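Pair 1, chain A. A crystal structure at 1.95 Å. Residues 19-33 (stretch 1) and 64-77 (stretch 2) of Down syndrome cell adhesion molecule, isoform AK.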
# COMPACT_ATOMS: atom_id res chain seq x y z
N PRO A 19 -16.83 6.99 0.88
CA PRO A 19 -16.44 7.44 2.22
C PRO A 19 -16.15 6.26 3.14
O PRO A 19 -16.78 5.21 3.01
CB PRO A 19 -17.67 8.22 2.70
CG PRO A 19 -18.32 8.69 1.44
CD PRO A 19 -18.11 7.59 0.45
N VAL A 20 -15.20 6.44 4.04
CA VAL A 20 -14.77 5.38 4.93
C VAL A 20 -15.40 5.56 6.31
O VAL A 20 -15.56 6.69 6.78
CB VAL A 20 -13.23 5.35 5.04
CG1 VAL A 20 -12.77 4.22 5.94
CG2 VAL A 20 -12.60 5.21 3.66
N ASN A 21 -15.78 4.46 6.95
CA ASN A 21 -16.32 4.53 8.30
C ASN A 21 -15.22 4.70 9.34
O ASN A 21 -14.08 4.28 9.12
CB ASN A 21 -17.14 3.28 8.62
CG ASN A 21 -18.50 3.30 7.96
OD1 ASN A 21 -18.88 2.36 7.26
ND2 ASN A 21 -19.25 4.37 8.18
N THR A 22 -15.57 5.31 10.46
CA THR A 22 -14.65 5.47 11.58
C THR A 22 -14.21 4.10 12.10
O THR A 22 -15.03 3.20 12.27
CB THR A 22 -15.28 6.28 12.72
OG1 THR A 22 -15.56 7.61 12.27
CG2 THR A 22 -14.35 6.35 13.92
N GLY A 23 -12.91 3.95 12.33
CA GLY A 23 -12.38 2.71 12.87
C GLY A 23 -11.78 1.79 11.82
O GLY A 23 -11.12 0.81 12.16
N GLU A 24 -11.99 2.11 10.55
CA GLU A 24 -11.46 1.27 9.48
C GLU A 24 -9.95 1.44 9.32
O GLU A 24 -9.35 2.39 9.82
CB GLU A 24 -12.15 1.58 8.15
CG GLU A 24 -13.61 1.15 8.09
CD GLU A 24 -14.16 1.17 6.67
OE1 GLU A 24 -13.37 0.99 5.72
OE2 GLU A 24 -15.38 1.36 6.50
N ASN A 25 -9.35 0.50 8.60
CA ASN A 25 -7.92 0.47 8.34
C ASN A 25 -7.66 0.89 6.90
O ASN A 25 -7.96 0.13 5.97
CB ASN A 25 -7.37 -0.93 8.63
CG ASN A 25 -5.91 -1.09 8.27
OD1 ASN A 25 -5.17 -0.12 8.10
ND2 ASN A 25 -5.47 -2.34 8.17
N ALA A 26 -7.14 2.09 6.71
CA ALA A 26 -6.96 2.63 5.37
C ALA A 26 -5.50 2.96 5.11
O ALA A 26 -4.72 3.20 6.04
CB ALA A 26 -7.82 3.87 5.17
N GLY A 27 -5.12 2.98 3.84
CA GLY A 27 -3.75 3.26 3.48
C GLY A 27 -3.50 3.36 1.99
O GLY A 27 -4.34 2.96 1.18
N VAL A 28 -2.34 3.91 1.64
CA VAL A 28 -1.90 4.00 0.25
C VAL A 28 -0.39 3.81 0.16
O VAL A 28 0.33 4.02 1.14
CB VAL A 28 -2.26 5.37 -0.37
CG1 VAL A 28 -3.76 5.47 -0.64
CG2 VAL A 28 -1.78 6.51 0.52
N GLN A 29 0.08 3.40 -1.02
CA GLN A 29 1.51 3.34 -1.31
C GLN A 29 1.86 4.42 -2.31
O GLN A 29 1.25 4.49 -3.38
CB GLN A 29 1.93 2.00 -1.90
CG GLN A 29 1.93 0.82 -0.96
CD GLN A 29 2.73 -0.36 -1.49
OE1 GLN A 29 3.70 -0.21 -2.24
NE2 GLN A 29 2.25 -1.56 -1.19
N CYS A 30 2.85 5.24 -1.98
CA CYS A 30 3.38 6.20 -2.93
C CYS A 30 4.56 5.56 -3.66
O CYS A 30 5.65 5.43 -3.10
CB CYS A 30 3.82 7.49 -2.22
SG CYS A 30 4.44 8.77 -3.34
N MET A 31 4.32 5.15 -4.89
CA MET A 31 5.34 4.42 -5.64
C MET A 31 5.88 5.25 -6.79
O MET A 31 5.20 5.49 -7.79
CB MET A 31 4.77 3.09 -6.15
CG MET A 31 4.55 2.06 -5.04
SD MET A 31 3.60 0.62 -5.59
CE MET A 31 1.98 1.35 -5.82
N VAL A 32 7.11 5.71 -6.63
CA VAL A 32 7.79 6.47 -7.66
C VAL A 32 8.16 5.55 -8.82
O VAL A 32 8.66 4.44 -8.61
CB VAL A 32 9.05 7.17 -7.10
CG1 VAL A 32 9.82 7.88 -8.21
CG2 VAL A 32 8.67 8.14 -5.99
N GLN A 33 7.90 6.00 -10.04
CA GLN A 33 8.25 5.22 -11.22
C GLN A 33 9.57 5.71 -11.80
O GLN A 33 10.64 5.18 -11.48
CB GLN A 33 7.13 5.30 -12.26
CG GLN A 33 5.77 4.92 -11.72
CD GLN A 33 5.74 3.51 -11.15
OE1 GLN A 33 6.22 2.57 -11.78
NE2 GLN A 33 5.19 3.37 -9.94
N PRO A 64 13.96 2.68 -1.74
CA PRO A 64 14.38 4.00 -2.26
C PRO A 64 13.33 4.70 -3.12
O PRO A 64 13.47 5.90 -3.35
CB PRO A 64 15.63 3.67 -3.09
CG PRO A 64 15.64 2.18 -3.25
CD PRO A 64 14.97 1.65 -2.03
N LYS A 65 12.30 3.99 -3.57
CA LYS A 65 11.30 4.59 -4.45
C LYS A 65 9.85 4.36 -4.00
O LYS A 65 8.92 4.56 -4.78
CB LYS A 65 11.46 4.06 -5.88
CG LYS A 65 12.70 4.57 -6.59
CD LYS A 65 12.60 4.32 -8.09
CE LYS A 65 13.73 5.01 -8.83
NZ LYS A 65 13.52 4.97 -10.31
N THR A 66 9.66 3.96 -2.75
CA THR A 66 8.31 3.70 -2.27
C THR A 66 8.12 4.11 -0.82
O THR A 66 8.93 3.77 0.05
CB THR A 66 7.94 2.21 -2.42
OG1 THR A 66 7.96 1.85 -3.81
CG2 THR A 66 6.55 1.93 -1.85
N SER A 67 7.05 4.86 -0.56
CA SER A 67 6.68 5.20 0.81
C SER A 67 5.25 4.75 1.07
O SER A 67 4.37 4.95 0.23
CB SER A 67 6.82 6.71 1.05
OG SER A 67 6.37 7.05 2.35
N VAL A 68 5.03 4.15 2.24
CA VAL A 68 3.71 3.61 2.59
C VAL A 68 3.05 4.40 3.71
O VAL A 68 3.65 4.65 4.76
CB VAL A 68 3.82 2.15 3.05
CG1 VAL A 68 2.42 1.55 3.19
CG2 VAL A 68 4.65 1.35 2.06
N LEU A 69 1.80 4.79 3.50
CA LEU A 69 1.03 5.48 4.53
C LEU A 69 -0.09 4.57 5.01
O LEU A 69 -0.78 3.95 4.20
CB LEU A 69 0.47 6.81 4.00
CG LEU A 69 -0.27 7.72 4.98
CD1 LEU A 69 -0.03 9.18 4.63
CD2 LEU A 69 -1.76 7.42 4.99
N ASN A 70 -0.24 4.46 6.32
CA ASN A 70 -1.31 3.65 6.91
C ASN A 70 -2.02 4.39 8.03
O ASN A 70 -1.38 5.01 8.89
CB ASN A 70 -0.76 2.31 7.43
CG ASN A 70 -1.86 1.41 7.98
OD1 ASN A 70 -1.94 1.17 9.18
ND2 ASN A 70 -2.71 0.91 7.09
N ILE A 71 -3.34 4.32 8.03
CA ILE A 71 -4.13 4.84 9.14
C ILE A 71 -4.81 3.65 9.80
O ILE A 71 -5.83 3.16 9.32
CB ILE A 71 -5.17 5.87 8.68
CG1 ILE A 71 -4.49 6.97 7.86
CG2 ILE A 71 -5.90 6.45 9.88
CD1 ILE A 71 -5.46 7.99 7.29
N ALA A 72 -4.22 3.18 10.90
CA ALA A 72 -4.64 1.94 11.54
C ALA A 72 -6.11 1.98 11.98
O ALA A 72 -6.82 0.98 11.85
CB ALA A 72 -3.74 1.65 12.74
N ALA A 73 -6.54 3.12 12.51
CA ALA A 73 -7.93 3.31 12.92
C ALA A 73 -8.40 4.70 12.50
O ALA A 73 -8.09 5.69 13.15
CB ALA A 73 -8.07 3.14 14.42
N VAL A 74 -9.15 4.75 11.40
CA VAL A 74 -9.60 6.02 10.84
C VAL A 74 -10.58 6.74 11.76
O VAL A 74 -11.57 6.16 12.20
CB VAL A 74 -10.26 5.82 9.46
CG1 VAL A 74 -10.92 7.11 8.99
CG2 VAL A 74 -9.24 5.32 8.44
N GLU A 75 -10.29 8.00 12.04
CA GLU A 75 -11.21 8.89 12.73
C GLU A 75 -11.61 10.02 11.78
O GLU A 75 -11.02 10.17 10.71
CB GLU A 75 -10.58 9.45 14.00
CG GLU A 75 -10.21 8.40 15.03
CD GLU A 75 -9.40 8.98 16.18
OE1 GLU A 75 -8.92 10.12 16.05
OE2 GLU A 75 -9.25 8.29 17.21
N GLN A 76 -12.59 10.82 12.18
CA GLN A 76 -13.04 11.92 11.34
C GLN A 76 -11.96 13.00 11.21
O GLN A 76 -11.97 13.79 10.27
CB GLN A 76 -14.34 12.51 11.88
CG GLN A 76 -15.51 11.53 11.81
CD GLN A 76 -16.85 12.21 12.01
OE1 GLN A 76 -16.94 13.43 12.05
NE2 GLN A 76 -17.90 11.40 12.11
N ASP A 77 -11.04 13.03 12.17
CA ASP A 77 -9.90 13.94 12.13
C ASP A 77 -8.98 13.69 10.93
O ASP A 77 -8.17 14.55 10.57
CB ASP A 77 -9.09 13.81 13.43
CG ASP A 77 -9.61 14.72 14.53
OD1 ASP A 77 -10.72 15.27 14.38
OD2 ASP A 77 -8.91 14.87 15.55
O HOH W 1 -9.14 -0.45 12.89

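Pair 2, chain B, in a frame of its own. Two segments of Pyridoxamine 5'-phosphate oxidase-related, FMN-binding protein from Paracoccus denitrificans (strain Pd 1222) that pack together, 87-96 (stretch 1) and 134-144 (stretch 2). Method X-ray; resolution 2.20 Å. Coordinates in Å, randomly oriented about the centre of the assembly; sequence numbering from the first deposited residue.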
# COMPACT_ATOMS: atom_id res chain seq x y z
N ALA B 87 5.11 -12.66 -7.55
CA ALA B 87 4.96 -11.51 -6.62
C ALA B 87 4.85 -11.98 -5.16
O ALA B 87 5.47 -11.34 -4.32
CB ALA B 87 3.75 -10.69 -7.00
N MET B 88 4.15 -13.09 -4.90
CA MET B 88 3.81 -13.59 -3.54
C MET B 88 5.02 -14.24 -2.86
O MET B 88 4.89 -14.54 -1.67
CB MET B 88 2.67 -14.62 -3.57
CG MET B 88 1.38 -14.10 -4.21
SD MET B 88 0.75 -12.56 -3.47
CE MET B 88 0.53 -13.11 -1.78
N THR B 89 6.11 -14.50 -3.58
CA THR B 89 7.37 -15.02 -2.97
C THR B 89 8.36 -13.87 -2.72
O THR B 89 9.43 -14.13 -2.20
CB THR B 89 8.04 -16.09 -3.84
OG1 THR B 89 8.60 -15.44 -4.98
CG2 THR B 89 7.09 -17.18 -4.27
N HIS B 90 8.05 -12.63 -3.11
CA HIS B 90 8.90 -11.45 -2.83
C HIS B 90 8.81 -11.13 -1.35
O HIS B 90 7.71 -11.32 -0.77
CB HIS B 90 8.46 -10.24 -3.64
CG HIS B 90 8.52 -10.41 -5.12
ND1 HIS B 90 8.21 -9.37 -5.99
CD2 HIS B 90 8.88 -11.46 -5.89
CE1 HIS B 90 8.34 -9.79 -7.23
NE2 HIS B 90 8.76 -11.06 -7.19
N ALA B 91 9.92 -10.67 -0.75
CA ALA B 91 9.96 -10.21 0.65
C ALA B 91 9.23 -8.87 0.71
O ALA B 91 9.38 -8.04 -0.25
CB ALA B 91 11.39 -10.10 1.14
N ARG B 92 8.49 -8.63 1.79
CA ARG B 92 7.68 -7.39 1.91
C ARG B 92 7.35 -7.09 3.36
O ARG B 92 7.06 -8.02 4.16
CB ARG B 92 6.38 -7.54 1.13
CG ARG B 92 5.57 -8.74 1.58
CD ARG B 92 5.00 -9.39 0.35
NE ARG B 92 3.96 -10.35 0.64
CZ ARG B 92 3.97 -11.63 0.31
NH1 ARG B 92 5.01 -12.18 -0.32
NH2 ARG B 92 2.93 -12.36 0.64
N LEU B 93 7.38 -5.81 3.67
CA LEU B 93 7.23 -5.29 5.05
C LEU B 93 6.00 -4.38 5.07
O LEU B 93 5.92 -3.48 4.18
CB LEU B 93 8.51 -4.51 5.39
CG LEU B 93 8.46 -3.80 6.73
CD1 LEU B 93 8.32 -4.82 7.85
CD2 LEU B 93 9.68 -2.90 6.90
N SER B 94 5.06 -4.66 5.98
CA SER B 94 3.86 -3.82 6.28
C SER B 94 4.18 -2.99 7.51
O SER B 94 4.47 -3.60 8.56
CB SER B 94 2.62 -4.62 6.58
OG SER B 94 2.17 -5.30 5.43
N ILE B 95 4.09 -1.68 7.41
CA ILE B 95 4.25 -0.79 8.59
C ILE B 95 2.92 -0.10 8.89
O ILE B 95 2.26 0.31 7.94
CB ILE B 95 5.39 0.20 8.33
CG1 ILE B 95 6.70 -0.56 8.20
CG2 ILE B 95 5.44 1.28 9.40
CD1 ILE B 95 7.86 0.32 7.85
N LEU B 96 2.57 -0.03 10.17
CA LEU B 96 1.52 0.85 10.74
C LEU B 96 2.24 2.03 11.38
O LEU B 96 3.14 1.79 12.18
CB LEU B 96 0.70 0.08 11.79
CG LEU B 96 -0.09 -1.15 11.33
CD1 LEU B 96 -0.88 -1.75 12.48
CD2 LEU B 96 -1.04 -0.84 10.19
N GLU B 134 6.25 7.72 11.07
CA GLU B 134 6.88 7.19 12.30
C GLU B 134 6.23 5.86 12.63
O GLU B 134 5.02 5.79 12.80
CB GLU B 134 6.76 8.18 13.45
CG GLU B 134 7.52 9.47 13.21
CD GLU B 134 7.21 10.57 14.21
OE1 GLU B 134 6.33 10.35 15.07
OE2 GLU B 134 7.85 11.65 14.13
N PRO B 135 6.99 4.75 12.65
CA PRO B 135 6.40 3.44 12.88
C PRO B 135 5.99 3.22 14.33
O PRO B 135 6.70 3.62 15.22
CB PRO B 135 7.50 2.45 12.45
CG PRO B 135 8.79 3.23 12.55
CD PRO B 135 8.42 4.68 12.30
N VAL B 136 4.85 2.56 14.48
CA VAL B 136 4.32 1.97 15.73
C VAL B 136 4.59 0.46 15.71
O VAL B 136 5.17 -0.04 16.69
CB VAL B 136 2.81 2.28 15.87
CG1 VAL B 136 2.17 1.56 17.04
CG2 VAL B 136 2.55 3.77 15.95
N SER B 137 4.18 -0.23 14.63
CA SER B 137 4.30 -1.70 14.47
C SER B 137 4.56 -2.12 13.00
O SER B 137 4.44 -1.28 12.08
CB SER B 137 3.07 -2.39 15.02
OG SER B 137 2.01 -2.35 14.08
N GLY B 138 4.93 -3.38 12.80
CA GLY B 138 5.36 -3.92 11.50
C GLY B 138 4.99 -5.38 11.32
O GLY B 138 5.01 -6.14 12.31
N LEU B 139 4.70 -5.79 10.09
CA LEU B 139 4.54 -7.22 9.71
C LEU B 139 5.57 -7.56 8.62
O LEU B 139 5.56 -6.92 7.55
CB LEU B 139 3.10 -7.40 9.23
CG LEU B 139 2.43 -8.73 9.57
CD1 LEU B 139 2.73 -9.17 11.00
CD2 LEU B 139 0.93 -8.65 9.34
N LEU B 140 6.50 -8.48 8.89
CA LEU B 140 7.50 -8.90 7.88
C LEU B 140 7.01 -10.20 7.25
O LEU B 140 6.79 -11.17 7.98
CB LEU B 140 8.89 -9.14 8.47
CG LEU B 140 9.96 -9.60 7.47
CD1 LEU B 140 10.15 -8.59 6.33
CD2 LEU B 140 11.29 -9.84 8.16
N ASN B 141 6.93 -10.22 5.92
CA ASN B 141 6.68 -11.48 5.18
C ASN B 141 7.91 -11.75 4.30
O ASN B 141 8.16 -10.96 3.39
CB ASN B 141 5.35 -11.39 4.46
CG ASN B 141 5.03 -12.70 3.78
OD1 ASN B 141 5.95 -13.40 3.35
ND2 ASN B 141 3.75 -13.02 3.69
N ALA B 142 8.66 -12.82 4.59
CA ALA B 142 9.99 -13.12 4.01
C ALA B 142 9.85 -13.72 2.61
O ALA B 142 10.87 -13.77 1.89
CB ALA B 142 10.76 -14.06 4.90
N GLY B 143 8.64 -14.16 2.25
CA GLY B 143 8.32 -14.69 0.91
C GLY B 143 7.74 -16.09 1.00
O GLY B 143 7.22 -16.56 -0.01
N PHE B 144 7.82 -16.69 2.20
CA PHE B 144 7.57 -18.12 2.48
C PHE B 144 7.42 -18.30 3.99
O PHE B 144 8.09 -17.56 4.72
CB PHE B 144 8.78 -18.96 2.07
CG PHE B 144 10.06 -18.55 2.76
CD1 PHE B 144 10.90 -17.60 2.18
CD2 PHE B 144 10.42 -19.08 3.98
CE1 PHE B 144 12.09 -17.23 2.80
CE2 PHE B 144 11.60 -18.70 4.60
CZ PHE B 144 12.44 -17.78 4.01

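Two antiparallel strand pairs with a common backbone. In pair 1, strand 26-31 runs against strand 66-71 at 167°, with the axes 4.6 Å apart at closest approach; in pair 2, strand 92-96 runs against 137-141 at 166° and 4.5 Å. The central 14 residues superpose with an RMSD of 0.8 Å, and the register is kept: Ala26(A)-Ile71(A), Val28(A)-Leu69(A) and Cys30(A)-Ser67(A) fall on Arg92(B)-Asn141(B), Ser94(B)-Leu139(B) and Leu96(B)-Ser137(B). All six are hydrogen-bonded pairs, each closed by reciprocal backbone bonds. Ile71(A) N to Ala26(A) O is 2.7 Å, and its match, Asn141(B) N to Arg92(B) O, is 2.8 Å. The ladder frays in pair 2, where Ser137(B) N reaches Leu96(B) O in a weak bond of 3.3 Å and Val136(B) N reaches the same oxygen at 3.0 Å, just where the chain turns its corner.

On the face carrying these pairs, pair 1 is largely apolar. Val28(A) CG2 lies 4.2 Å from Leu69(A) CB, and Ala26(A) CB is 3.8 Å from Val74(A) CG2. Pair 2 places Arg92(B) at the position of Ala26(A). Its guanidinium lies with Asn141(B) ND2 over one face, NH2 to ND2 being 3.2 Å; both are donors, so this is packing and not a hydrogen bond. Arg92(B) NH1 instead bonds Met88(B) O at 2.7 Å and His90(B) O at 2.9 Å, tying the arginine to its own stretch.

The opposite face differs at Gly27(A), matched by Leu93(B). A CB on Gly27(A) would lie 2.7 Å from Leu69(A) O, a clash. Beside this glycine Asn70(A) ND2 donates to Asn25(A) OD1 at 2.9 Å, a polar link between the stretches. In pair 2 the same region is apolar: Leu93(B) CD1 packs 4.4 Å from Leu140(B) CB, the leucine that replaces Asn70(A). One step along, the bare position changes strands: Gln29(A) CG touches Val68(A) CG2 at 4.1 Å, whereas Ile95(B) faces Gly138(B) and rests its CG2 3.9 Å from Pro135(B) CB.

Beyond the strands, Ala73(A) matches Gly143(B). Pair 1 continues with Val74(A), whose N bonds Glu24(A) O at 2.8 Å and whose O accepts from Gly23(A) N at 2.6 Å. Pair 2 closes more tightly at Gly143(B), whose CA lies 3.3 Å from Thr89(B) O in a CA-H...O contact; a CB there would sit 2.3 Å from that oxygen.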